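Local coordinates for uncharacterized protein (Novosphingobium aromaticivorans, PDB 2RFR) that is of unknown function but belongs to the SnoaL-like family and adopts the NTF2-like, cystatin-like fold of a curved sheet packed against helices, at residues Ala88-Glu93 with Ala97-His102. Numbering follows the deposited sequence. Where two conformers were deposited one is given.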
# COMPACT_ATOMS: atom_id res chain seq x y z
N ALA A 88 -1.01 -5.25 -2.60
CA ALA A 88 -1.28 -6.63 -3.02
C ALA A 88 -0.13 -7.21 -3.80
O ALA A 88 0.53 -6.51 -4.57
CB ALA A 88 -2.55 -6.65 -3.90
N THR A 89 0.08 -8.50 -3.63
CA THR A 89 0.84 -9.29 -4.62
C THR A 89 -0.11 -9.72 -5.69
O THR A 89 -1.20 -10.16 -5.36
CB THR A 89 1.55 -10.49 -3.96
OG1 THR A 89 2.22 -11.25 -4.99
CG2 THR A 89 0.68 -11.38 -3.20
N VAL A 90 0.27 -9.63 -6.96
CA VAL A 90 -0.59 -9.92 -8.09
C VAL A 90 0.12 -10.88 -9.01
O VAL A 90 1.30 -10.67 -9.32
CB VAL A 90 -0.96 -8.61 -8.83
CG1 VAL A 90 -1.79 -8.93 -10.12
CG2 VAL A 90 -1.71 -7.65 -7.92
N THR A 91 -0.59 -11.91 -9.45
CA THR A 91 -0.12 -12.82 -10.51
C THR A 91 -1.15 -12.86 -11.64
O THR A 91 -2.29 -13.17 -11.39
CB THR A 91 0.08 -14.21 -9.98
OG1 THR A 91 1.06 -14.20 -8.94
CG2 THR A 91 0.53 -15.19 -11.11
N VAL A 92 -0.73 -12.48 -12.85
CA VAL A 92 -1.56 -12.56 -14.03
C VAL A 92 -1.20 -13.79 -14.83
O VAL A 92 -0.03 -14.07 -15.06
CB VAL A 92 -1.38 -11.29 -14.87
CG1 VAL A 92 -2.19 -11.36 -16.18
CG2 VAL A 92 -1.68 -10.03 -14.05
N GLU A 93 -2.22 -14.51 -15.27
CA GLU A 93 -2.08 -15.66 -16.14
C GLU A 93 -3.09 -15.53 -17.27
O GLU A 93 -4.22 -15.93 -17.14
CB GLU A 93 -2.32 -16.94 -15.35
CG GLU A 93 -1.29 -17.19 -14.26
N ALA A 97 -6.35 -13.62 -13.12
CA ALA A 97 -5.34 -13.17 -12.20
C ALA A 97 -5.79 -13.50 -10.78
O ALA A 97 -6.97 -13.71 -10.51
CB ALA A 97 -5.11 -11.65 -12.31
N THR A 98 -4.79 -13.51 -9.91
CA THR A 98 -4.97 -13.72 -8.46
C THR A 98 -4.20 -12.67 -7.68
O THR A 98 -3.06 -12.36 -8.06
CB THR A 98 -4.47 -15.14 -8.06
OG1 THR A 98 -5.11 -16.13 -8.90
CG2 THR A 98 -4.80 -15.48 -6.58
N ALA A 99 -4.77 -12.18 -6.58
CA ALA A 99 -4.04 -11.25 -5.73
C ALA A 99 -4.23 -11.69 -4.30
O ALA A 99 -5.25 -12.26 -3.92
CB ALA A 99 -4.57 -9.82 -5.90
N ARG A 100 -3.26 -11.38 -3.46
CA ARG A 100 -3.35 -11.57 -2.03
C ARG A 100 -2.94 -10.29 -1.33
O ARG A 100 -2.01 -9.62 -1.77
CB ARG A 100 -2.46 -12.72 -1.58
CG ARG A 100 -2.91 -14.11 -2.06
CD ARG A 100 -1.76 -15.10 -1.96
NE ARG A 100 -0.80 -14.95 -3.07
CZ ARG A 100 0.54 -15.01 -2.96
NH1 ARG A 100 1.16 -15.24 -1.82
NH2 ARG A 100 1.30 -14.83 -4.04
N CYS A 101 -3.65 -9.95 -0.26
CA CYS A 101 -3.35 -8.74 0.51
C CYS A 101 -3.92 -8.95 1.93
O CYS A 101 -4.68 -9.84 2.19
CB CYS A 101 -3.90 -7.47 -0.13
SG CYS A 101 -5.70 -7.31 -0.19
N HIS A 102 -3.50 -8.04 2.76
CA HIS A 102 -4.08 -7.91 4.10
C HIS A 102 -5.12 -6.83 4.08
O HIS A 102 -5.05 -5.87 3.30
CB HIS A 102 -3.01 -7.53 5.11
CG HIS A 102 -1.91 -8.51 5.27
ND1 HIS A 102 -0.71 -8.41 4.58
CD2 HIS A 102 -1.81 -9.61 6.02
CE1 HIS A 102 0.07 -9.41 4.97
NE2 HIS A 102 -0.58 -10.17 5.83
O HOH W 1 0.74 -12.99 -6.43
O HOH W 2 -1.43 -13.51 -5.75
O HOH W 3 -3.08 -16.11 -11.48
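Thr-89 and Thr-91 pair with Arg-100 and Thr-98 in an antiparallel hairpin, each couple closed by two backbone hydrogen bonds, the straightest from Thr-91 N to Thr-98 O (2.9 Å, 172°). On the face turned to helix 5-33, methyls meet across the non-hydrogen-bonded pairs: Val-90 CG2 lies 4.1 Å from Ala-99 CB, and Val-92 CG2 4.2 Å from Ala-97 CB. Ile-21 and Ile-25 of that helix pack on the alanines. The other face is polar. Thr-89 holds CG2 over the centre of the Arg-100 guanidinium, 3.5 Å above its plane, while OG1, anti to the backbone N (chi1 177°), bonds Glu-23 of the second subunit. The arginine chain, bent at chi3 (-78°), reaches over Thr-89; its NH1 hydrogen-bonds Leu-152 O. One water takes a bond from Arg-100 NH2 (3.1 Å), donates to Thr-89 OG1 (2.7 Å) and also bonds Thr-91 OG1. A second accepts from Arg-100 NE (3.1 Å) and makes weak bonds to Thr-89 O and Thr-98 O. Each guanidinium nitrogen thus has a partner, one carbonyl and two waters, and the hairpin joins an apolar seat for its own helix to a hydrated, charged surface at the subunit interface, where Glu-23 of the second subunit grips Thr-89 OG1 and Val-90 N.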